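Local atomic coordinates of putative uncharacterized protein Ta0848 (Thermoplasma acidophilum, PDB entry 4MN7), a protein that probably reduces free methionine-R-sulfoxide to methionine, as a type II free methionine-R-sulfoxide reductase of the GAF family. Residues P86-E91 against D107-K112; E46-V51 against L82-S87; N67-E72 against I92-R97. The protein carries 1 engineered substitution. All coordinates share one frame; numbering follows the deposited sequence.

Contact 1 of 3, residues P86-E91 against D107-K112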
loop_
_atom_site.group_PDB
_atom_site.type_symbol
_atom_site.label_atom_id
_atom_site.label_comp_id
_atom_site.label_asym_id
_atom_site.label_seq_id
_atom_site.Cartn_x
_atom_site.Cartn_y
_atom_site.Cartn_z
ATOM N N PRO A 86 -6.635 -21.809 -18.741
ATOM C CA PRO A 86 -6.063 -22.648 -19.756
ATOM C C PRO A 86 -5.050 -21.881 -20.588
ATOM O O PRO A 86 -4.073 -22.486 -21.076
ATOM C CB PRO A 86 -7.294 -23.126 -20.566
ATOM C CG PRO A 86 -8.413 -22.236 -20.201
ATOM C CD PRO A 86 -8.103 -21.642 -18.868
ATOM N N SER A 87 -5.252 -20.563 -20.727
ATOM C CA SER A 87 -4.246 -19.739 -21.427
ATOM C C SER A 87 -2.875 -19.633 -20.743
ATOM O O SER A 87 -1.887 -19.342 -21.400
ATOM C CB SER A 87 -4.787 -18.362 -21.728
ATOM O OG SER A 87 -5.176 -17.699 -20.577
ATOM N N THR A 88 -2.784 -19.944 -19.452
ATOM C CA THR A 88 -1.558 -19.674 -18.736
ATOM C C THR A 88 -0.451 -20.571 -19.215
ATOM O O THR A 88 -0.585 -21.752 -19.219
ATOM C CB THR A 88 -1.750 -19.930 -17.222
ATOM O OG1 THR A 88 -2.688 -18.975 -16.701
ATOM C CG2 THR A 88 -0.425 -19.814 -16.519
ATOM N N GLN A 89 0.688 -19.987 -19.539
ATOM C CA GLN A 89 1.889 -20.711 -19.809
ATOM C C GLN A 89 2.963 -20.477 -18.828
ATOM O O GLN A 89 3.889 -21.242 -18.785
ATOM C CB GLN A 89 2.425 -20.306 -21.189
ATOM C CG GLN A 89 1.484 -20.802 -22.306
ATOM C CD GLN A 89 2.069 -20.625 -23.703
ATOM O OE1 GLN A 89 2.704 -21.507 -24.215
ATOM N NE2 GLN A 89 1.876 -19.454 -24.289
ATOM N N SER A 90 2.929 -19.376 -18.072
ATOM C CA SER A 90 3.923 -19.246 -16.987
ATOM C C SER A 90 3.304 -18.570 -15.788
ATOM O O SER A 90 2.302 -17.865 -15.913
ATOM C CB SER A 90 5.276 -18.628 -17.444
ATOM O OG SER A 90 5.110 -17.367 -18.055
ATOM N N GLU A 91 3.888 -18.826 -14.623
ATOM C CA GLU A 91 3.327 -18.371 -13.383
ATOM C C GLU A 91 4.433 -18.189 -12.320
ATOM O O GLU A 91 5.365 -18.998 -12.217
ATOM C CB GLU A 91 2.290 -19.363 -12.870
ATOM C CG GLU A 91 1.627 -18.901 -11.554
ATOM C CD GLU A 91 0.522 -19.798 -11.073
ATOM O OE1 GLU A 91 0.352 -20.852 -11.716
ATOM O OE2 GLU A 91 -0.179 -19.450 -10.089
ATOM N N ASP A 107 0.546 -13.795 -6.642
ATOM C CA ASP A 107 0.475 -14.817 -7.665
ATOM C C ASP A 107 0.177 -14.175 -8.977
ATOM O O ASP A 107 -0.849 -13.487 -9.128
ATOM C CB ASP A 107 -0.666 -15.788 -7.300
ATOM C CG ASP A 107 -0.813 -16.969 -8.260
ATOM O OD1 ASP A 107 0.186 -17.347 -8.928
ATOM O OD2 ASP A 107 -1.946 -17.543 -8.330
ATOM N N ILE A 108 1.055 -14.395 -9.946
ATOM C CA ILE A 108 0.855 -13.819 -11.285
ATOM C C ILE A 108 0.976 -14.882 -12.384
ATOM O O ILE A 108 1.953 -15.624 -12.454
ATOM C CB ILE A 108 1.920 -12.725 -11.540
ATOM C CG1 ILE A 108 1.868 -11.675 -10.459
ATOM C CG2 ILE A 108 1.694 -12.062 -12.871
ATOM C CD1 ILE A 108 2.935 -10.570 -10.564
ATOM N N ASP A 109 0.013 -14.879 -13.290
ATOM C CA ASP A 109 -0.051 -15.771 -14.442
ATOM C C ASP A 109 0.265 -14.929 -15.690
ATOM O O ASP A 109 -0.177 -13.764 -15.824
ATOM C CB ASP A 109 -1.515 -16.277 -14.699
ATOM C CG ASP A 109 -1.975 -17.352 -13.701
ATOM O OD1 ASP A 109 -2.125 -17.036 -12.522
ATOM O OD2 ASP A 109 -2.231 -18.499 -14.107
ATOM N N SER A 110 0.982 -15.555 -16.606
ATOM C CA SER A 110 1.185 -15.044 -17.924
ATOM C C SER A 110 0.719 -16.082 -18.965
ATOM O O SER A 110 1.050 -17.262 -18.833
ATOM C CB SER A 110 2.669 -14.844 -18.162
ATOM O OG SER A 110 2.842 -14.268 -19.466
ATOM N N ASP A 111 0.102 -15.586 -20.044
ATOM C CA ASP A 111 -0.218 -16.392 -21.220
ATOM C C ASP A 111 1.007 -16.684 -22.075
ATOM O O ASP A 111 0.922 -17.511 -22.958
ATOM C CB ASP A 111 -1.275 -15.712 -22.093
ATOM C CG ASP A 111 -2.618 -15.630 -21.426
ATOM O OD1 ASP A 111 -2.835 -16.303 -20.394
ATOM O OD2 ASP A 111 -3.482 -14.853 -21.895
ATOM N N LYS A 112 2.140 -16.039 -21.794
ATOM C CA LYS A 112 3.383 -16.262 -22.548
ATOM C C LYS A 112 4.270 -17.175 -21.779
ATOM O O LYS A 112 4.212 -17.263 -20.552
ATOM C CB LYS A 112 4.118 -14.940 -22.776
ATOM C CG LYS A 112 3.247 -13.847 -23.393
ATOM C CD LYS A 112 3.078 -13.971 -24.908
ATOM C CE LYS A 112 1.612 -14.065 -25.342
ATOM N NZ LYS A 112 0.710 -13.064 -24.708
HETATM O O HOH W 1 -1.605 -19.043 -23.910
HETATM O O HOH W 2 -3.303 -16.223 -17.607
#

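Contact 2 of 3, residues E46-V51 against L82-S87. Engineered in segment 82-87: Ser84 (natural residue Cys).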
loop_
_atom_site.group_PDB
_atom_site.type_symbol
_atom_site.label_atom_id
_atom_site.label_comp_id
_atom_site.label_asym_id
_atom_site.label_seq_id
_atom_site.Cartn_x
_atom_site.Cartn_y
_atom_site.Cartn_z
ATOM N N GLU A 46 -9.314 -12.301 -15.101
ATOM C CA GLU A 46 -10.424 -13.273 -15.157
ATOM C C GLU A 46 -10.670 -13.937 -13.783
ATOM O O GLU A 46 -9.743 -14.104 -12.969
ATOM C CB GLU A 46 -9.972 -14.333 -16.155
ATOM C CG GLU A 46 -10.968 -15.222 -16.860
ATOM C CD GLU A 46 -10.223 -16.375 -17.551
ATOM O OE1 GLU A 46 -8.986 -16.238 -17.790
ATOM O OE2 GLU A 46 -10.833 -17.431 -17.821
ATOM N N LYS A 47 -11.909 -14.353 -13.545
ATOM C CA LYS A 47 -12.300 -15.037 -12.315
ATOM C C LYS A 47 -11.608 -16.336 -12.133
ATOM O O LYS A 47 -11.511 -17.130 -13.069
ATOM C CB LYS A 47 -13.777 -15.352 -12.312
ATOM C CG LYS A 47 -14.558 -14.441 -11.395
ATOM C CD LYS A 47 -15.782 -15.165 -10.864
ATOM C CE LYS A 47 -16.567 -14.298 -9.902
ATOM N NZ LYS A 47 -17.958 -14.825 -9.787
ATOM N N THR A 48 -11.117 -16.593 -10.933
ATOM C CA THR A 48 -10.482 -17.904 -10.692
ATOM C C THR A 48 -11.419 -18.738 -9.860
ATOM O O THR A 48 -12.223 -18.203 -9.112
ATOM C CB THR A 48 -9.109 -17.841 -9.994
ATOM O OG1 THR A 48 -8.588 -19.193 -9.813
ATOM C CG2 THR A 48 -9.195 -17.162 -8.627
ATOM N N ASP A 49 -11.312 -20.043 -10.002
ATOM C CA ASP A 49 -12.036 -20.972 -9.141
ATOM C C ASP A 49 -11.298 -21.236 -7.812
ATOM O O ASP A 49 -11.876 -21.823 -6.886
ATOM C CB ASP A 49 -12.225 -22.295 -9.876
ATOM C CG ASP A 49 -13.330 -22.225 -10.921
ATOM O OD1 ASP A 49 -14.399 -21.628 -10.613
ATOM O OD2 ASP A 49 -13.124 -22.769 -12.036
ATOM N N HIS A 50 -10.024 -20.816 -7.732
ATOM C CA HIS A 50 -9.197 -21.133 -6.600
ATOM C C HIS A 50 -9.071 -19.952 -5.702
ATOM O O HIS A 50 -8.079 -19.218 -5.755
ATOM C CB HIS A 50 -7.848 -21.620 -7.095
ATOM C CG HIS A 50 -7.968 -22.767 -8.040
ATOM N ND1 HIS A 50 -7.358 -22.784 -9.279
ATOM C CD2 HIS A 50 -8.678 -23.917 -7.950
ATOM C CE1 HIS A 50 -7.647 -23.918 -9.891
ATOM N NE2 HIS A 50 -8.449 -24.621 -9.112
ATOM N N VAL A 51 -10.104 -19.788 -4.901
ATOM C CA VAL A 51 -10.241 -18.698 -3.959
ATOM C C VAL A 51 -9.659 -19.065 -2.601
ATOM O O VAL A 51 -9.126 -18.178 -1.933
ATOM C CB VAL A 51 -11.721 -18.322 -3.830
ATOM C CG1 VAL A 51 -11.905 -17.127 -2.940
ATOM C CG2 VAL A 51 -12.291 -18.071 -5.220
ATOM N N LEU A 82 -1.364 -27.962 -12.234
ATOM C CA LEU A 82 -2.396 -27.431 -13.176
ATOM C C LEU A 82 -2.558 -25.972 -12.859
ATOM O O LEU A 82 -2.555 -25.596 -11.696
ATOM C CB LEU A 82 -3.797 -28.103 -13.035
ATOM C CG LEU A 82 -4.255 -29.276 -13.947
ATOM C CD1 LEU A 82 -5.692 -29.713 -13.640
ATOM C CD2 LEU A 82 -4.092 -28.997 -15.444
ATOM N N ALA A 83 -2.725 -25.165 -13.895
ATOM C CA ALA A 83 -3.062 -23.753 -13.713
ATOM C C ALA A 83 -4.557 -23.557 -13.467
ATOM O O ALA A 83 -5.345 -24.500 -13.484
ATOM C CB ALA A 83 -2.554 -22.887 -14.906
ATOM N N SER A 84 -4.907 -22.310 -13.194
ATOM C CA SER A 84 -6.275 -21.881 -12.998
ATOM C C SER A 84 -6.920 -21.452 -14.298
ATOM O O SER A 84 -8.120 -21.295 -14.358
ATOM C CB SER A 84 -6.304 -20.696 -12.017
ATOM O OG SER A 84 -5.834 -21.066 -10.733
ATOM N N PHE A 85 -6.117 -21.245 -15.333
ATOM C CA PHE A 85 -6.596 -20.749 -16.609
ATOM C C PHE A 85 -5.871 -21.484 -17.692
ATOM O O PHE A 85 -4.654 -21.809 -17.579
ATOM C CB PHE A 85 -6.415 -19.226 -16.815
ATOM C CG PHE A 85 -6.868 -18.433 -15.663
ATOM C CD1 PHE A 85 -8.198 -18.275 -15.422
ATOM C CD2 PHE A 85 -5.929 -17.901 -14.759
ATOM C CE1 PHE A 85 -8.614 -17.546 -14.343
ATOM C CE2 PHE A 85 -6.334 -17.185 -13.663
ATOM C CZ PHE A 85 -7.682 -17.004 -13.452
ATOM N N PRO A 86 -6.635 -21.809 -18.741
ATOM C CA PRO A 86 -6.063 -22.648 -19.756
ATOM C C PRO A 86 -5.050 -21.881 -20.588
ATOM O O PRO A 86 -4.073 -22.486 -21.076
ATOM C CB PRO A 86 -7.294 -23.126 -20.566
ATOM C CG PRO A 86 -8.413 -22.236 -20.201
ATOM C CD PRO A 86 -8.103 -21.642 -18.868
ATOM N N SER A 87 -5.252 -20.563 -20.727
ATOM C CA SER A 87 -4.246 -19.739 -21.427
ATOM C C SER A 87 -2.875 -19.633 -20.743
ATOM O O SER A 87 -1.887 -19.342 -21.400
ATOM C CB SER A 87 -4.787 -18.362 -21.728
ATOM O OG SER A 87 -5.176 -17.699 -20.577
HETATM O O HOH W 3 -5.929 -18.548 -9.382
#

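Contact 3 of 3, residues N67-E72 against I92-R97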
loop_
_atom_site.group_PDB
_atom_site.type_symbol
_atom_site.label_atom_id
_atom_site.label_comp_id
_atom_site.label_asym_id
_atom_site.label_seq_id
_atom_site.Cartn_x
_atom_site.Cartn_y
_atom_site.Cartn_z
ATOM N N ASN A 67 8.900 -20.605 1.635
ATOM C CA ASN A 67 9.261 -19.196 1.843
ATOM C C ASN A 67 10.206 -18.639 0.810
ATOM O O ASN A 67 11.170 -18.011 1.128
ATOM C CB ASN A 67 9.818 -18.915 3.232
ATOM C CG ASN A 67 9.804 -17.416 3.550
ATOM O OD1 ASN A 67 9.236 -16.595 2.799
ATOM N ND2 ASN A 67 10.448 -17.059 4.612
ATOM N N ASP A 68 9.870 -18.774 -0.450
ATOM C CA ASP A 68 10.749 -18.292 -1.507
ATOM C C ASP A 68 9.908 -18.149 -2.760
ATOM O O ASP A 68 8.808 -18.716 -2.839
ATOM C CB ASP A 68 11.818 -19.384 -1.679
ATOM C CG ASP A 68 13.109 -18.887 -2.204
ATOM O OD1 ASP A 68 13.274 -17.686 -2.348
ATOM O OD2 ASP A 68 13.969 -19.745 -2.533
ATOM N N ILE A 69 10.439 -17.477 -3.762
ATOM C CA ILE A 69 9.786 -17.336 -5.039
ATOM C C ILE A 69 9.673 -18.672 -5.724
ATOM O O ILE A 69 10.599 -19.476 -5.718
ATOM C CB ILE A 69 10.570 -16.403 -5.956
ATOM C CG1 ILE A 69 10.410 -14.949 -5.471
ATOM C CG2 ILE A 69 10.073 -16.481 -7.388
ATOM C CD1 ILE A 69 11.322 -13.967 -6.135
ATOM N N VAL A 70 8.531 -18.900 -6.352
ATOM C CA VAL A 70 8.379 -20.094 -7.198
ATOM C C VAL A 70 8.059 -19.526 -8.554
ATOM O O VAL A 70 7.069 -18.776 -8.723
ATOM C CB VAL A 70 7.269 -21.009 -6.683
ATOM C CG1 VAL A 70 6.956 -22.114 -7.693
ATOM C CG2 VAL A 70 7.758 -21.651 -5.389
ATOM N N ASN A 71 8.835 -19.919 -9.537
ATOM C CA ASN A 71 8.673 -19.342 -10.882
ATOM C C ASN A 71 8.629 -20.483 -11.841
ATOM O O ASN A 71 9.671 -21.045 -12.091
ATOM C CB ASN A 71 9.847 -18.418 -11.230
ATOM C CG ASN A 71 9.709 -17.748 -12.619
ATOM O OD1 ASN A 71 8.846 -18.110 -13.442
ATOM N ND2 ASN A 71 10.632 -16.803 -12.912
ATOM N N GLU A 72 7.430 -20.815 -12.363
ATOM C CA GLU A 72 7.266 -21.889 -13.361
ATOM C C GLU A 72 7.304 -21.292 -14.770
ATOM O O GLU A 72 6.412 -20.562 -15.174
ATOM C CB GLU A 72 5.969 -22.633 -13.126
ATOM C CG GLU A 72 5.641 -23.614 -14.215
ATOM C CD GLU A 72 6.771 -24.632 -14.382
ATOM O OE1 GLU A 72 7.370 -24.746 -15.493
ATOM O OE2 GLU A 72 7.099 -25.283 -13.369
ATOM N N ILE A 92 4.307 -17.103 -11.546
ATOM C CA ILE A 92 5.279 -16.770 -10.516
ATOM C C ILE A 92 4.498 -16.453 -9.269
ATOM O O ILE A 92 3.423 -15.861 -9.325
ATOM C CB ILE A 92 6.197 -15.625 -10.932
ATOM C CG1 ILE A 92 7.335 -15.473 -9.927
ATOM C CG2 ILE A 92 5.399 -14.370 -11.100
ATOM C CD1 ILE A 92 8.367 -14.444 -10.283
ATOM N N VAL A 93 4.994 -16.965 -8.167
ATOM C CA VAL A 93 4.383 -16.746 -6.885
ATOM C C VAL A 93 5.480 -16.231 -5.976
ATOM O O VAL A 93 6.481 -16.885 -5.795
ATOM C CB VAL A 93 3.773 -17.993 -6.304
ATOM C CG1 VAL A 93 2.952 -17.653 -5.059
ATOM C CG2 VAL A 93 2.857 -18.676 -7.293
ATOM N N VAL A 94 5.251 -15.065 -5.394
ATOM C CA VAL A 94 6.276 -14.370 -4.633
ATOM C C VAL A 94 5.737 -14.215 -3.242
ATOM O O VAL A 94 4.666 -13.662 -3.082
ATOM C CB VAL A 94 6.417 -12.987 -5.216
ATOM C CG1 VAL A 94 7.349 -12.167 -4.370
ATOM C CG2 VAL A 94 6.888 -13.078 -6.663
ATOM N N PRO A 95 6.415 -14.758 -2.225
ATOM C CA PRO A 95 5.938 -14.659 -0.828
ATOM C C PRO A 95 5.917 -13.252 -0.301
ATOM O O PRO A 95 6.802 -12.465 -0.635
ATOM C CB PRO A 95 6.957 -15.470 -0.044
ATOM C CG PRO A 95 8.139 -15.510 -0.922
ATOM C CD PRO A 95 7.676 -15.477 -2.303
ATOM N N VAL A 96 4.905 -12.937 0.502
ATOM C CA VAL A 96 4.825 -11.648 1.232
ATOM C C VAL A 96 5.227 -11.926 2.654
ATOM O O VAL A 96 4.616 -12.731 3.285
ATOM C CB VAL A 96 3.428 -11.017 1.188
ATOM C CG1 VAL A 96 3.339 -9.744 2.103
ATOM C CG2 VAL A 96 3.093 -10.701 -0.266
ATOM N N ARG A 97 6.309 -11.334 3.113
ATOM C CA ARG A 97 6.782 -11.576 4.450
ATOM C C ARG A 97 6.580 -10.458 5.498
ATOM O O ARG A 97 6.727 -9.241 5.244
ATOM C CB ARG A 97 8.265 -11.867 4.416
ATOM C CG ARG A 97 8.608 -13.038 3.538
ATOM C CD ARG A 97 10.105 -13.028 3.296
ATOM N NE ARG A 97 10.479 -14.147 2.482
ATOM C CZ ARG A 97 11.378 -14.103 1.532
ATOM N NH1 ARG A 97 12.040 -13.004 1.310
ATOM N NH2 ARG A 97 11.665 -15.198 0.846
#

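Contact 1 of 3, residues P86-E91 against D107-K112
Asp107 swings its carboxylate out anti to its own backbone N (chi1 -177°) and sets OD1 only 2.4 Å from Glu91 OE2. The two acid groups lie nearly coplanar, and oxygens this close suggest that one of them holds a proton; Glu91 OE1 is hydrogen-bonded to Tyr81 OH. Asp109 runs alongside Glu91, and its OD2 offers the anti lone pair to Thr88 OG1 at 2.7 Å, the two side chains crossing at about a right angle. At Ser110 the strand pairing is distorted: its O accepts from Gln89 N (2.8 Å) and Ser90 N (2.9 Å), a classic beta bulge, while its N returns a bond to Ser90 O. Asp111 OD1 is met by Ser87 OG from above the carboxylate plane, at 2.7 Å. The backbone O of Asp111 takes a short, straight bond from Gln89 NE2 (2.5 Å, 163°), lying in the plane of that amide. Lys112 O then receives Ser90 OG at 2.7 Å. The whole joins the open end of the hairpin formed by strands 90-98 and 101-110, with strand 27-34 flanking the latter and helix 59-66 touching Glu91 and Asp107 through Cys60.

Contact 2 of 3, residues E46-V51 against L82-S87
Phe85 and Glu46 reach toward each other tip to tip, the carboxylate tilted 37° from the ring. With CG anti to its backbone N and the chain extended beyond it, Glu46 brings OE1 to 3.2 Å from Phe85 CD1, approaching the ring obliquely. Phe85 CG stands anti to its carbonyl carbon, which aims the far rim of the ring at the backbone of the other loop. There Lys47 O sits at the ring edge, near its plane, 3.2 Å from Phe85 CE1, and Thr48 CB packs 3.8 Å from Phe85 CZ. Trp27 of strand 27-34 meets the same ring with its plane turned by about 45°. Both loops belong to the GAF domain: the loop 46-51 leads from strand 37-44 into the short edge strand 52-53. The loop 82-87 lies between strand 70-72 and strand 90-98, so the contact ties together the connections at two separate parts of the sheet. A second, polar pairing lies next to the ring. Ser84, engineered here in place of a natural cysteine, puts OG in the plane of the His50 ring, at its edge, 2.7 Å from His50 ND1; either atom could donate this nearly straight bond (163°). Thr48 OG1, anti to its own backbone N, accepts from His50 N at 3.0 Å, closing an ST turn. One water spans the two hydroxyls, 2.8 Å from Thr48 OG1 and 2.9 Å from Ser84 OG.

Contact 3 of 3, residues N67-E72 against I92-R97
From CB, Arg97 turns CG anti to its carbonyl carbon (chi1 -58°) and then runs extended to NE, reaching for the end of helix 59-66. CG and CD both pass Asn67 OD1, each at 3.7 Å. NE makes the straight bond of the group, 2.8 Å to Asn67 OD1 at 175°; the oxygen lies exactly in the guanidinium plane, although NE stands above the plane of the amide. At the tip, NH2 donates to the backbone O of Asn67 at 2.9 Å and adds a weak bond to OD1, so two nitrogens grip the residue side-on. The amide and guanidinium planes are 79° apart. Further back along strand 90-98, Pro95 CD rests against Asp68 O, and Ile69 CG2 packs on Ile92 CG1 at 3.9 Å while its CG1 lies beside Val94 CG2. Val70 and Val93 exchange their backbone N-H and O, with 2.9 Å from Val70 N to Val93 O. Asn67, with positive phi, is the C-prime residue of a Schellman motif: the chain leaves helix 59-66 there and, after a short link through Asp68 and Ile69, enters strand 70-72, outermost within this chain on that side of the antiparallel GAF sheet.

How the contacts relate
Along the chain the segments come in the order 46-51, 67-72, 82-87 overlapping 86-91, 92-97 and 107-112, so contact 3 crosses both others. Strand 90-98 is common to contacts 1 and 3, whose centres are about 15 Å apart; Glu91 O lies 2.8 Å from Glu72 N, a probable hydrogen bond linking them. Together they fix this strand between its sheet neighbours 101-110 and 70-72. Contact 2, centred about 9 Å from contact 1, joins two loops by the hairpin's open end, all within one GAF domain. It shares Pro86 and Ser87 with contact 1 and touches it where Phe85 meets Asp109 and Ala83 meets Thr88. Contacts 2 and 3 do not touch.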